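Local coordinates for phosphoribosylaminoimidazole-succinocarboxamide synthase (Saccharomyces cerevisiae, PDB 2CNQ), which catalyses the ATP-dependent ligation of aspartate to 4-carboxy-5-aminoimidazole ribotide, giving SAICAR in de novo purine biosynthesis, at residues V235-P238 and D239-R242; D259-F262 and L263-L267. All coordinates share one frame; numbering follows the deposited sequence.

Interaction 1: V235-P238 and D239-R242; sequences VLTP and DSSR. With AMZ (aminoimidazole 4-carboxamide ribonucleotide), chain C.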
loop_
_atom_site.group_PDB
_atom_site.type_symbol
_atom_site.label_atom_id
_atom_site.label_comp_id
_atom_site.label_asym_id
_atom_site.label_seq_id
_atom_site.Cartn_x
_atom_site.Cartn_y
_atom_site.Cartn_z
ATOM N N VAL A 235 1.766 -0.034 -4.348
ATOM C CA VAL A 235 0.689 0.683 -4.987
ATOM C C VAL A 235 -0.522 -0.193 -5.017
ATOM O O VAL A 235 -0.486 -1.269 -5.572
ATOM C CB VAL A 235 1.075 1.088 -6.392
ATOM C CG1 VAL A 235 -0.050 1.873 -6.987
ATOM C CG2 VAL A 235 2.351 1.866 -6.402
ATOM N N LEU A 236 -1.580 0.323 -4.432
ATOM C CA LEU A 236 -2.917 -0.236 -4.547
ATOM C C LEU A 236 -2.886 -1.712 -4.281
ATOM O O LEU A 236 -3.414 -2.531 -5.015
ATOM C CB LEU A 236 -3.531 0.132 -5.871
ATOM C CG LEU A 236 -4.006 1.560 -5.876
ATOM C CD1 LEU A 236 -4.112 2.073 -7.282
ATOM C CD2 LEU A 236 -5.333 1.671 -5.168
ATOM N N THR A 237 -2.326 -2.040 -3.139
ATOM C CA THR A 237 -2.395 -3.382 -2.643
ATOM C C THR A 237 -3.421 -3.425 -1.558
ATOM O O THR A 237 -3.879 -2.428 -1.071
ATOM C CB THR A 237 -1.082 -3.865 -2.123
ATOM O OG1 THR A 237 -0.883 -3.259 -0.852
ATOM C CG2 THR A 237 0.059 -3.570 -3.056
ATOM N N PRO A 238 -3.767 -4.615 -1.096
ATOM C CA PRO A 238 -4.753 -4.699 -0.045
ATOM C C PRO A 238 -4.182 -4.371 1.289
ATOM O O PRO A 238 -4.929 -4.257 2.232
ATOM C CB PRO A 238 -5.307 -6.114 -0.173
ATOM C CG PRO A 238 -4.779 -6.620 -1.481
ATOM C CD PRO A 238 -3.475 -5.935 -1.653
ATOM N N ASP A 239 -2.870 -4.162 1.377
ATOM C CA ASP A 239 -2.314 -3.523 2.551
ATOM C C ASP A 239 -2.506 -2.031 2.468
ATOM O O ASP A 239 -2.780 -1.399 3.462
ATOM C CB ASP A 239 -0.819 -3.789 2.676
ATOM C CG ASP A 239 -0.469 -5.031 3.379
ATOM O OD1 ASP A 239 0.738 -5.268 3.537
ATOM O OD2 ASP A 239 -1.333 -5.742 3.867
ATOM N N SER A 240 -2.345 -1.443 1.309
ATOM C CA SER A 240 -2.335 -0.016 1.178
ATOM C C SER A 240 -3.690 0.572 0.885
ATOM O O SER A 240 -3.794 1.774 0.789
ATOM C CB SER A 240 -1.380 0.407 0.110
ATOM O OG SER A 240 -1.857 0.105 -1.158
ATOM N N SER A 241 -4.704 -0.245 0.743
ATOM C CA SER A 241 -5.978 0.189 0.228
ATOM C C SER A 241 -7.078 -0.539 0.857
ATOM O O SER A 241 -6.887 -1.603 1.418
ATOM C CB SER A 241 -6.044 -0.132 -1.260
ATOM O OG SER A 241 -4.861 0.231 -1.913
ATOM N N ARG A 242 -8.276 -0.011 0.662
ATOM C CA ARG A 242 -9.478 -0.730 0.950
ATOM C C ARG A 242 -10.181 -0.992 -0.335
ATOM O O ARG A 242 -10.392 -0.100 -1.135
ATOM C CB ARG A 242 -10.353 0.032 1.888
ATOM C CG ARG A 242 -9.804 0.052 3.256
ATOM C CD ARG A 242 -10.611 0.957 4.111
ATOM N NE ARG A 242 -10.089 0.962 5.459
ATOM C CZ ARG A 242 -9.819 2.038 6.156
ATOM N NH1 ARG A 242 -9.452 1.874 7.397
ATOM N NH2 ARG A 242 -9.888 3.247 5.645
HETATM O O5 AMZ C . 0.600 1.820 5.607
HETATM C C6 AMZ C . 0.163 2.862 6.049
HETATM N N2 AMZ C . 0.848 3.659 6.862
HETATM C C3A AMZ C . -1.162 3.322 5.682
HETATM C C7A AMZ C . -2.048 2.651 4.896
HETATM N N3 AMZ C . -1.956 1.500 4.204
HETATM N N1 AMZ C . -1.716 4.472 6.104
HETATM C C5 AMZ C . -2.919 4.524 5.579
HETATM N N AMZ C . -3.144 3.407 4.850
HETATM C C1 AMZ C . -4.326 3.140 4.069
HETATM C C2 AMZ C . -5.338 2.276 4.759
HETATM C C3 AMZ C . -6.621 2.705 4.108
HETATM O O2 AMZ C . -6.686 2.035 2.869
HETATM O O1 AMZ C . -5.016 0.914 4.574
HETATM O O AMZ C . -4.965 4.373 3.895
HETATM C C AMZ C . -6.372 4.189 3.891
HETATM C C4 AMZ C . -7.008 5.073 4.913
HETATM O O3 AMZ C . -6.766 4.523 6.198
HETATM P P AMZ C . -7.497 5.185 7.452
HETATM O OP1 AMZ C . -6.865 6.517 7.686
HETATM O O4 AMZ C . -7.217 4.214 8.574
HETATM O OP2 AMZ C . -8.955 5.330 7.159
HETATM O O HOH W 1 -1.741 2.413 -2.672
#

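Interaction 2: D259-F262 and L263-L267; sequences DKQF and LRDWL. With ADP (adenosine-5'-diphosphate), chain F; AMZ (aminoimidazole 4-carboxamide ribonucleotide), chain C.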
loop_
_atom_site.group_PDB
_atom_site.type_symbol
_atom_site.label_atom_id
_atom_site.label_comp_id
_atom_site.label_asym_id
_atom_site.label_seq_id
_atom_site.Cartn_x
_atom_site.Cartn_y
_atom_site.Cartn_z
ATOM N N ASP A 259 -9.169 -6.799 1.793
ATOM C CA ASP A 259 -8.023 -6.018 2.159
ATOM C C ASP A 259 -7.753 -6.234 3.619
ATOM O O ASP A 259 -8.347 -7.060 4.278
ATOM C CB ASP A 259 -8.305 -4.561 1.841
ATOM C CG ASP A 259 -9.570 -4.098 2.486
ATOM O OD1 ASP A 259 -9.706 -4.312 3.694
ATOM O OD2 ASP A 259 -10.475 -3.650 1.833
ATOM N N LYS A 260 -6.817 -5.485 4.136
ATOM C CA LYS A 260 -6.385 -5.664 5.486
ATOM C C LYS A 260 -7.453 -5.346 6.476
ATOM O O LYS A 260 -7.308 -5.706 7.626
ATOM C CB LYS A 260 -5.194 -4.780 5.773
ATOM C CG LYS A 260 -4.470 -5.216 7.036
ATOM C CD LYS A 260 -3.547 -4.171 7.578
ATOM C CE LYS A 260 -2.428 -3.855 6.652
ATOM N NZ LYS A 260 -1.282 -3.266 7.406
ATOM N N GLN A 261 -8.474 -4.611 6.090
ATOM C CA GLN A 261 -9.484 -4.251 7.040
ATOM C C GLN A 261 -10.095 -5.473 7.679
ATOM O O GLN A 261 -10.490 -5.418 8.822
ATOM C CB GLN A 261 -10.567 -3.387 6.423
ATOM C CG GLN A 261 -11.365 -2.666 7.448
ATOM C CD GLN A 261 -10.517 -1.662 8.175
ATOM O OE1 GLN A 261 -9.714 -0.977 7.569
ATOM N NE2 GLN A 261 -10.686 -1.578 9.481
ATOM N N PHE A 262 -10.157 -6.580 6.982
ATOM C CA PHE A 262 -10.673 -7.774 7.565
ATOM C C PHE A 262 -9.886 -8.113 8.810
ATOM O O PHE A 262 -10.438 -8.468 9.831
ATOM C CB PHE A 262 -10.545 -8.880 6.565
ATOM C CG PHE A 262 -10.841 -10.194 7.138
ATOM C CD1 PHE A 262 -9.827 -11.089 7.339
ATOM C CD2 PHE A 262 -12.116 -10.522 7.531
ATOM C CE1 PHE A 262 -10.072 -12.300 7.907
ATOM C CE2 PHE A 262 -12.370 -11.732 8.091
ATOM C CZ PHE A 262 -11.341 -12.626 8.289
ATOM N N LEU A 263 -8.568 -8.057 8.714
ATOM C CA LEU A 263 -7.726 -8.392 9.836
ATOM C C LEU A 263 -7.840 -7.351 10.885
ATOM O O LEU A 263 -7.955 -7.668 12.045
ATOM C CB LEU A 263 -6.295 -8.543 9.390
ATOM C CG LEU A 263 -5.329 -8.750 10.532
ATOM C CD1 LEU A 263 -5.611 -10.027 11.300
ATOM C CD2 LEU A 263 -3.918 -8.713 10.029
ATOM N N ARG A 264 -7.794 -6.093 10.512
ATOM C CA ARG A 264 -7.947 -5.040 11.488
ATOM C C ARG A 264 -9.195 -5.251 12.287
ATOM O O ARG A 264 -9.196 -5.161 13.508
ATOM C CB ARG A 264 -8.025 -3.716 10.793
ATOM C CG ARG A 264 -6.784 -3.283 10.102
ATOM C CD ARG A 264 -7.019 -1.990 9.452
ATOM N NE ARG A 264 -5.861 -1.528 8.708
ATOM C CZ ARG A 264 -5.874 -1.195 7.436
ATOM N NH1 ARG A 264 -6.975 -1.236 6.722
ATOM N NH2 ARG A 264 -4.744 -0.840 6.881
ATOM N N ASP A 265 -10.281 -5.492 11.593
ATOM C CA ASP A 265 -11.536 -5.622 12.263
ATOM C C ASP A 265 -11.584 -6.843 13.132
ATOM O O ASP A 265 -12.160 -6.804 14.204
ATOM C CB ASP A 265 -12.658 -5.611 11.262
ATOM C CG ASP A 265 -12.894 -4.257 10.625
ATOM O OD1 ASP A 265 -13.703 -4.226 9.694
ATOM O OD2 ASP A 265 -12.308 -3.267 11.039
ATOM N N TRP A 266 -11.000 -7.932 12.677
ATOM C CA TRP A 266 -10.970 -9.125 13.468
ATOM C C TRP A 266 -10.199 -8.863 14.743
ATOM O O TRP A 266 -10.611 -9.234 15.820
ATOM C CB TRP A 266 -10.314 -10.265 12.699
ATOM C CG TRP A 266 -10.281 -11.488 13.486
ATOM C CD1 TRP A 266 -11.279 -12.374 13.640
ATOM C CD2 TRP A 266 -9.207 -11.933 14.307
ATOM N NE1 TRP A 266 -10.901 -13.362 14.502
ATOM C CE2 TRP A 266 -9.624 -13.124 14.912
ATOM C CE3 TRP A 266 -7.921 -11.491 14.537
ATOM C CZ2 TRP A 266 -8.826 -13.835 15.775
ATOM C CZ3 TRP A 266 -7.134 -12.210 15.411
ATOM C CH2 TRP A 266 -7.586 -13.367 15.999
ATOM N N LEU A 267 -9.065 -8.210 14.635
ATOM C CA LEU A 267 -8.286 -7.933 15.806
ATOM C C LEU A 267 -9.085 -7.092 16.731
ATOM O O LEU A 267 -9.137 -7.364 17.914
ATOM C CB LEU A 267 -7.030 -7.222 15.426
ATOM C CG LEU A 267 -6.034 -8.075 14.648
ATOM C CD1 LEU A 267 -5.025 -7.197 13.999
ATOM C CD2 LEU A 267 -5.329 -9.055 15.596
HETATM P PB ADP F . 0.095 -1.110 9.780
HETATM O O1B ADP F . 1.280 -1.651 10.507
HETATM O O2B ADP F . 0.214 0.340 9.394
HETATM O O3B ADP F . -0.311 -2.044 8.663
HETATM P PA ADP F . -2.404 -0.509 9.935
HETATM O O1A ADP F . -3.739 -0.886 10.452
HETATM O O2A ADP F . -2.395 -0.825 8.485
HETATM O O3A ADP F . -1.180 -1.065 10.757
HETATM O "O5'" ADP F . -2.140 1.032 10.035
HETATM C "C5'" ADP F . -2.790 1.887 9.119
HETATM C "C4'" ADP F . -2.625 3.358 9.440
HETATM O "O4'" ADP F . -3.309 3.604 10.663
HETATM C "C3'" ADP F . -1.168 3.697 9.623
HETATM O "O3'" ADP F . -0.935 5.031 9.210
HETATM C "C2'" ADP F . -1.011 3.557 11.104
HETATM O "O2'" ADP F . 0.018 4.383 11.585
HETATM C "C1'" ADP F . -2.352 4.030 11.615
HETATM N N9 ADP F . -2.713 3.433 12.896
HETATM C C8 ADP F . -2.469 2.180 13.239
HETATM N N7 ADP F . -2.907 1.930 14.479
HETATM C C5 ADP F . -3.459 3.047 14.924
HETATM C C6 ADP F . -4.110 3.379 16.172
HETATM N N6 ADP F . -4.212 2.427 17.131
HETATM N N1 ADP F . -4.557 4.643 16.287
HETATM C C2 ADP F . -4.418 5.569 15.292
HETATM N N3 ADP F . -3.827 5.306 14.102
HETATM C C4 ADP F . -3.338 4.063 13.882
HETATM O O5 AMZ C . 0.600 1.820 5.607
HETATM C C6 AMZ C . 0.163 2.862 6.049
HETATM N N2 AMZ C . 0.848 3.659 6.862
HETATM C C3A AMZ C . -1.162 3.322 5.682
HETATM C C7A AMZ C . -2.048 2.651 4.896
HETATM N N3 AMZ C . -1.956 1.500 4.204
HETATM N N1 AMZ C . -1.716 4.472 6.104
HETATM C C5 AMZ C . -2.919 4.524 5.579
HETATM N N AMZ C . -3.144 3.407 4.850
HETATM C C1 AMZ C . -4.326 3.140 4.069
HETATM C C2 AMZ C . -5.338 2.276 4.759
HETATM C C3 AMZ C . -6.621 2.705 4.108
HETATM O O2 AMZ C . -6.686 2.035 2.869
HETATM O O1 AMZ C . -5.016 0.914 4.574
HETATM O O AMZ C . -4.965 4.373 3.895
HETATM C C AMZ C . -6.372 4.189 3.891
HETATM C C4 AMZ C . -7.008 5.073 4.913
HETATM O O3 AMZ C . -6.766 4.523 6.198
HETATM P P AMZ C . -7.497 5.185 7.452
HETATM O OP1 AMZ C . -6.865 6.517 7.686
HETATM O O4 AMZ C . -7.217 4.214 8.574
HETATM O OP2 AMZ C . -8.955 5.330 7.159
#

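Interaction 1: V235-P238 and D239-R242
T237 and S240 face each other across a tight turn with matching torsions: in each the hydroxyl stands between its own backbone N and carbonyl carbon (chi1 76° for T237, 72° for S240), which sends OG1 and OG towards the other residue's amide. The result is an ST motif at the break in strand 228-245. T237 OG1 accepts from S240 N at 3.2 Å and, more weakly, from D239 N at 3.1 Å, while T237 N gives its hydrogen back to S240 OG at 3.0 Å. This reciprocal pair has the pattern of a capping box, although the chain makes a single turn here and returns to strand at S241. T237 OG1 is also hydrogen-bonded to E234 OE2, so the threonine hydroxyl ties the turn to the strand leading into it.

S241 takes a different torsion, its OG anti to the carbonyl carbon. From there the hydroxyl donates to T237 O at 3.0 Å, tilted 26° from the carbonyl plane, and it has a further partner in T216 OG1 of strand 211-223. A water links the two halves of the turn, accepting from L236 N at 2.7 Å and hydrogen-bonded to S240 OG.

The turn also shapes the nucleotide site. The D239 carboxylate pairs with K53 in a salt bridge through OD1 and is hydrogen-bonded to Y292 OH through OD2, while the backbone O of D239 lies 3.1 Å from N3, the exocyclic amino group on the AMZ imidazole. R242, extended from CG to NE, runs along the ribose with AMZ C3 over one face of its guanidinium. D215 makes a salt bridge with NH2, which also reaches the phosphate: R242 NH2 meets AMZ OP2 at 2.7 Å, in the guanidinium plane and nearly straight.

Interaction 2: D259-F262 and L263-L267
R264 and Q261 meet one turn apart at the amino-terminal end of helix 261-269, where D259 OD1 makes a capping bond to Q261 N through its anti lone pair. R264 departs with CG anti to its carbonyl carbon (chi1 -67°) and then runs extended to NE, which carries it back past the helix start. Its CB rests 3.6 Å from Q261 O, CG passes K260 O, and CD lies against Q261 OE1. At the head, NE donates to ADP O1A at 2.8 Å. CZ sits beneath K260, whose CB stands 3.9 Å above the centre of the guanidinium plane. NH1 bonds Q261 OE1 at 2.9 Å from above the amide's carbonyl plane, the two flat groups being turned 40° apart. NH2 is shared between two ligands, reaching ADP O2A at 2.8 Å and the ribose O1 of AMZ at 2.9 Å, so one guanidinium spans both. A leucine in its place would probably leave ADP O1A, ADP O2A and AMZ O1 without these donors and the two ligands without the charged group that joins them. K260 NZ, hydrogen-bonded to S40 O, also lies by the diphosphate, though its exact placing is doubtful; the two cations would probably offset the phosphate charge. The other end of the Q261 amide faces along the helix: NE2 gives its hydrogen in the amide plane to D265 OD2 at 2.8 Å, meeting that oxygen from above the carboxylate.

Interaction 1 comes first along the chain, at the break in strand 228-245 close to the centre of the protein; interaction 2 follows on helix 261-269, the next helix after that strand. Their centres are about 13 Å apart, yet the two touch directly. P238 O is 2.9 Å from K260 N, a probable hydrogen bond, and Q261 OE1 probably accepts from R242 NH1 as well as from its helix partner, while D259 packs on the backbone of R242. Strand turn and helix start thereby form adjoining walls of one site: both reach AMZ, and residues 259-267 also reach the diphosphate of the ADP bound beside AMZ.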